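Local coordinates for N-terminal acetyltransferase-like protein (PDB 5NNP) that probably serves as the tetratricopeptide-repeat auxiliary subunit of an N-terminal acetyltransferase A complex, an all-helical scaffold rather than the catalytic chain, at residues Lys42-Leu54 with Leu66-Cys80. Sequence-based numbering, arbitrary orientation.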
loop_
_atom_site.group_PDB
_atom_site.type_symbol
_atom_site.label_atom_id
_atom_site.label_comp_id
_atom_site.label_asym_id
_atom_site.label_seq_id
_atom_site.Cartn_x
_atom_site.Cartn_y
_atom_site.Cartn_z
ATOM N N LYS A 42 -44.846 22.433 11.463
ATOM C CA LYS A 42 -43.548 23.081 11.305
ATOM C C LYS A 42 -42.706 22.933 12.569
ATOM O O LYS A 42 -42.147 23.909 13.076
ATOM C CB LYS A 42 -43.700 24.561 10.954
ATOM C CG LYS A 42 -44.101 24.838 9.515
ATOM C CD LYS A 42 -43.619 26.220 9.077
ATOM C CE LYS A 42 -43.864 26.456 7.593
ATOM N NZ LYS A 42 -43.092 27.622 7.080
ATOM N N HIS A 43 -42.623 21.710 13.085
ATOM C CA HIS A 43 -41.691 21.432 14.164
ATOM C C HIS A 43 -40.425 20.826 13.579
ATOM O O HIS A 43 -40.381 19.638 13.265
ATOM C CB HIS A 43 -42.297 20.497 15.211
ATOM C CG HIS A 43 -41.511 20.446 16.482
ATOM N ND1 HIS A 43 -40.408 19.637 16.642
ATOM C CD2 HIS A 43 -41.647 21.127 17.643
ATOM C CE1 HIS A 43 -39.905 19.814 17.850
ATOM N NE2 HIS A 43 -40.641 20.711 18.478
ATOM N N GLY A 44 -39.402 21.662 13.439
ATOM C CA GLY A 44 -38.139 21.273 12.834
ATOM C C GLY A 44 -37.439 20.062 13.422
ATOM O O GLY A 44 -37.009 19.178 12.685
ATOM N N ASP A 45 -37.310 20.018 14.745
ATOM C CA ASP A 45 -36.602 18.918 15.388
ATOM C C ASP A 45 -37.223 17.581 15.023
ATOM O O ASP A 45 -36.512 16.603 14.801
ATOM C CB ASP A 45 -36.588 19.098 16.903
ATOM C CG ASP A 45 -35.711 20.247 17.341
ATOM O OD1 ASP A 45 -35.336 21.055 16.471
ATOM O OD2 ASP A 45 -35.406 20.346 18.549
ATOM N N THR A 46 -38.549 17.547 14.938
ATOM C CA THR A 46 -39.249 16.322 14.585
ATOM C C THR A 46 -39.052 15.958 13.107
ATOM O O THR A 46 -38.886 14.786 12.768
ATOM C CB THR A 46 -40.753 16.435 14.904
ATOM O OG1 THR A 46 -40.923 16.629 16.314
ATOM C CG2 THR A 46 -41.494 15.168 14.485
ATOM N N MET A 47 -39.059 16.959 12.231
ATOM C CA MET A 47 -38.890 16.698 10.810
ATOM C C MET A 47 -37.527 16.064 10.552
ATOM O O MET A 47 -37.414 15.130 9.754
ATOM C CB MET A 47 -39.045 17.982 9.998
ATOM C CG MET A 47 -40.331 18.733 10.253
ATOM S SD MET A 47 -40.391 20.264 9.298
ATOM C CE MET A 47 -40.207 19.625 7.637
ATOM N N SER A 48 -36.504 16.580 11.237
ATOM C CA SER A 48 -35.143 16.046 11.150
ATOM C C SER A 48 -35.062 14.600 11.628
ATOM O O SER A 48 -34.392 13.779 11.010
ATOM C CB SER A 48 -34.168 16.901 11.970
ATOM O OG SER A 48 -34.121 18.234 11.501
ATOM N N MET A 49 -35.729 14.302 12.740
ATOM C CA MET A 49 -35.751 12.945 13.281
ATOM C C MET A 49 -36.420 11.982 12.319
ATOM O O MET A 49 -36.069 10.808 12.252
ATOM C CB MET A 49 -36.464 12.915 14.629
ATOM C CG MET A 49 -35.671 13.550 15.748
ATOM S SD MET A 49 -34.037 12.809 15.859
ATOM C CE MET A 49 -34.470 11.077 16.007
ATOM N N LYS A 50 -37.394 12.491 11.576
ATOM C CA LYS A 50 -38.079 11.699 10.566
ATOM C C LYS A 50 -37.176 11.511 9.351
ATOM O O LYS A 50 -37.213 10.467 8.697
ATOM C CB LYS A 50 -39.394 12.371 10.171
ATOM C CG LYS A 50 -40.147 11.687 9.050
ATOM C CD LYS A 50 -41.406 12.471 8.703
ATOM C CE LYS A 50 -42.194 11.818 7.573
ATOM N NZ LYS A 50 -43.442 12.567 7.253
ATOM N N ALA A 51 -36.365 12.531 9.067
ATOM C CA ALA A 51 -35.410 12.501 7.964
ATOM C C ALA A 51 -34.368 11.418 8.170
ATOM O O ALA A 51 -33.935 10.787 7.212
ATOM C CB ALA A 51 -34.738 13.848 7.805
ATOM N N LEU A 52 -33.973 11.205 9.424
ATOM C CA LEU A 52 -33.025 10.144 9.769
ATOM C C LEU A 52 -33.582 8.770 9.443
ATOM O O LEU A 52 -32.932 7.971 8.773
ATOM C CB LEU A 52 -32.664 10.190 11.251
ATOM C CG LEU A 52 -31.507 11.066 11.718
ATOM C CD1 LEU A 52 -31.226 10.794 13.192
ATOM C CD2 LEU A 52 -30.271 10.832 10.870
ATOM N N ILE A 53 -34.786 8.504 9.939
ATOM C CA ILE A 53 -35.449 7.224 9.727
ATOM C C ILE A 53 -35.666 6.960 8.244
ATOM O O ILE A 53 -35.535 5.829 7.784
ATOM C CB ILE A 53 -36.797 7.163 10.463
ATOM C CG1 ILE A 53 -36.580 7.322 11.970
ATOM C CG2 ILE A 53 -37.508 5.851 10.161
ATOM C CD1 ILE A 53 -37.861 7.338 12.791
ATOM N N LEU A 54 -35.992 8.006 7.494
ATOM C CA LEU A 54 -36.144 7.865 6.055
ATOM C C LEU A 54 -34.829 7.424 5.422
ATOM O O LEU A 54 -34.803 6.497 4.603
ATOM C CB LEU A 54 -36.627 9.174 5.433
ATOM C CG LEU A 54 -38.060 9.574 5.787
ATOM C CD1 LEU A 54 -38.408 10.900 5.145
ATOM C CD2 LEU A 54 -39.039 8.497 5.355
ATOM N N LEU A 66 -36.172 16.582 3.053
ATOM C CA LEU A 66 -36.846 16.815 4.328
ATOM C C LEU A 66 -35.932 17.461 5.364
ATOM O O LEU A 66 -36.305 18.450 5.986
ATOM C CB LEU A 66 -37.413 15.508 4.888
ATOM C CG LEU A 66 -38.144 15.631 6.228
ATOM C CD1 LEU A 66 -39.314 16.585 6.129
ATOM C CD2 LEU A 66 -38.598 14.284 6.721
ATOM N N ALA A 67 -34.745 16.892 5.557
ATOM C CA ALA A 67 -33.771 17.460 6.481
ATOM C C ALA A 67 -33.501 18.917 6.127
ATOM O O ALA A 67 -33.484 19.790 6.995
ATOM C CB ALA A 67 -32.499 16.664 6.457
ATOM N N LYS A 68 -33.332 19.171 4.835
ATOM C CA LYS A 68 -33.012 20.499 4.330
ATOM C C LYS A 68 -34.162 21.484 4.581
ATOM O O LYS A 68 -33.948 22.646 4.954
ATOM C CB LYS A 68 -32.672 20.402 2.837
ATOM C CG LYS A 68 -32.212 21.691 2.193
ATOM C CD LYS A 68 -31.138 21.414 1.151
ATOM C CE LYS A 68 -31.735 20.916 -0.153
ATOM N NZ LYS A 68 -30.657 20.594 -1.122
ATOM N N GLU A 69 -35.383 21.002 4.379
ATOM C CA GLU A 69 -36.584 21.759 4.711
ATOM C C GLU A 69 -36.649 22.082 6.213
ATOM O O GLU A 69 -37.136 23.142 6.607
ATOM C CB GLU A 69 -37.833 20.971 4.289
ATOM C CG GLU A 69 -39.115 21.742 4.424
ATOM C CD GLU A 69 -39.094 23.011 3.598
ATOM O OE1 GLU A 69 -38.740 22.925 2.401
ATOM O OE2 GLU A 69 -39.419 24.090 4.145
ATOM N N ALA A 70 -36.156 21.156 7.036
ATOM C CA ALA A 70 -36.290 21.257 8.479
ATOM C C ALA A 70 -35.400 22.356 9.004
ATOM O O ALA A 70 -35.814 23.168 9.832
ATOM C CB ALA A 70 -35.949 19.931 9.156
ATOM N N LEU A 71 -34.173 22.390 8.505
ATOM C CA LEU A 71 -33.234 23.383 8.985
ATOM C C LEU A 71 -33.566 24.757 8.389
ATOM O O LEU A 71 -33.077 25.773 8.865
ATOM C CB LEU A 71 -31.793 22.954 8.688
ATOM C CG LEU A 71 -31.363 22.688 7.255
ATOM C CD1 LEU A 71 -31.153 24.014 6.569
ATOM C CD2 LEU A 71 -30.093 21.844 7.250
ATOM N N THR A 72 -34.422 24.795 7.376
ATOM C CA THR A 72 -34.951 26.069 6.919
ATOM C C THR A 72 -35.909 26.625 7.973
ATOM O O THR A 72 -35.869 27.801 8.321
ATOM C CB THR A 72 -35.696 25.942 5.570
ATOM O OG1 THR A 72 -34.775 25.572 4.537
ATOM C CG2 THR A 72 -36.359 27.254 5.197
ATOM N N ILE A 73 -36.774 25.758 8.476
ATOM C CA ILE A 73 -37.782 26.158 9.439
ATOM C C ILE A 73 -37.153 26.607 10.742
ATOM O O ILE A 73 -37.566 27.613 11.323
ATOM C CB ILE A 73 -38.758 25.017 9.712
ATOM C CG1 ILE A 73 -39.689 24.864 8.509
ATOM C CG2 ILE A 73 -39.536 25.287 10.986
ATOM C CD1 ILE A 73 -40.483 23.605 8.504
ATOM N N ASP A 74 -36.156 25.855 11.192
ATOM C CA ASP A 74 -35.480 26.141 12.448
ATOM C C ASP A 74 -33.972 26.174 12.235
ATOM O O ASP A 74 -33.275 25.178 12.471
ATOM C CB ASP A 74 -35.852 25.104 13.508
ATOM C CG ASP A 74 -35.441 25.528 14.901
ATOM O OD1 ASP A 74 -34.677 26.513 15.027
ATOM O OD2 ASP A 74 -35.881 24.877 15.875
ATOM N N MET A 75 -33.473 27.327 11.796
ATOM C CA MET A 75 -32.086 27.430 11.346
ATOM C C MET A 75 -31.115 27.461 12.519
ATOM O O MET A 75 -29.916 27.243 12.343
ATOM C CB MET A 75 -31.890 28.672 10.471
ATOM C CG MET A 75 -32.910 28.811 9.348
ATOM S SD MET A 75 -32.766 30.383 8.456
ATOM C CE MET A 75 -31.059 30.254 7.907
ATOM N N LYS A 76 -31.643 27.714 13.713
ATOM C CA LYS A 76 -30.821 27.794 14.911
ATOM C C LYS A 76 -30.910 26.518 15.783
ATOM O O LYS A 76 -30.457 26.513 16.929
ATOM C CB LYS A 76 -31.213 29.036 15.731
ATOM C CG LYS A 76 -30.924 30.365 15.025
ATOM C CD LYS A 76 -31.366 31.577 15.863
ATOM C CE LYS A 76 -30.895 32.908 15.251
ATOM N NZ LYS A 76 -31.367 34.118 15.994
ATOM N N SER A 77 -31.486 25.444 15.241
ATOM C CA SER A 77 -31.537 24.155 15.945
ATOM C C SER A 77 -30.315 23.295 15.660
ATOM O O SER A 77 -29.991 23.041 14.495
ATOM C CB SER A 77 -32.790 23.383 15.553
ATOM O OG SER A 77 -32.702 22.029 15.965
ATOM N N TYR A 78 -29.646 22.832 16.712
ATOM C CA TYR A 78 -28.413 22.060 16.531
ATOM C C TYR A 78 -28.735 20.630 16.097
ATOM O O TYR A 78 -27.909 19.951 15.491
ATOM C CB TYR A 78 -27.553 22.058 17.818
ATOM C CG TYR A 78 -27.961 21.038 18.851
ATOM C CD1 TYR A 78 -27.488 19.737 18.791
ATOM C CD2 TYR A 78 -28.822 21.373 19.883
ATOM C CE1 TYR A 78 -27.860 18.797 19.727
ATOM C CE2 TYR A 78 -29.206 20.435 20.827
ATOM C CZ TYR A 78 -28.720 19.149 20.740
ATOM O OH TYR A 78 -29.086 18.204 21.672
ATOM N N ILE A 79 -29.943 20.179 16.412
ATOM C CA ILE A 79 -30.403 18.876 15.957
ATOM C C ILE A 79 -30.574 18.845 14.441
ATOM O O ILE A 79 -30.075 17.930 13.780
ATOM C CB ILE A 79 -31.719 18.487 16.636
ATOM C CG1 ILE A 79 -31.462 18.207 18.120
ATOM C CG2 ILE A 79 -32.342 17.281 15.960
ATOM C CD1 ILE A 79 -32.737 18.208 18.984
ATOM N N CYS A 80 -31.255 19.847 13.889
ATOM C CA CYS A 80 -31.446 19.895 12.444
ATOM C C CYS A 80 -30.098 19.886 11.690
ATOM O O CYS A 80 -29.928 19.166 10.702
ATOM C CB CYS A 80 -32.273 21.117 12.056
ATOM S SG CYS A 80 -33.921 21.185 12.837
HETATM O O HOH W 1 -32.342 18.442 9.303
#
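Ser77 OG gives its hydrogen to Asp45 OD1 across 2.9 Å, meeting the carboxylate from above, 36° out of its plane. Ser77 OG, at the N-cap of helix 78-90, also accepts weakly from Cys80 N and Ile79 N, and it stands anti to the backbone N (chi1 166°), turned back over the first helical turn. Asp45 OD2 rests 3.4 Å from Ile79 CD1, the two side chains crossing at about a right angle. Asp74 OD2 lies only 3.9 Å from Asp45 OD1, a like-charge neighbour that would tend to raise the carboxylates' pKa. An alanine in place of Asp45 would probably leave the Ser77 hydroxyl without its acceptor, held by the weak capping bonds alone, and the tie between the two helix starts would be lost.

Helices 44-54 and 66-73 run antiparallel (166°) with axes 8.3 Å apart, consistent with the antiparallel helix packing of tetratricopeptide repeats. Small residues let them close in: Gly44 and Ala70 bring their CA atoms within 4.7 Å. Knobs-into-holes packing follows in both directions. Met47 enters among Leu66, Glu69, Ala70 and Ile73; its chain bends at chi3, carrying CE to 3.5 Å from Leu66 CD1. Leu66 in turn sits among Met47, Lys50, Ala51 and Leu54.

A water gripped by three groups donates to Ala67 O and Cys80 O and accepts from Ser48 OG. It thus joins all three helices, while the Asp45-Ser77 bond ties helix 44-54 to the start of helix 78-90, so polar links supplement a largely apolar seam.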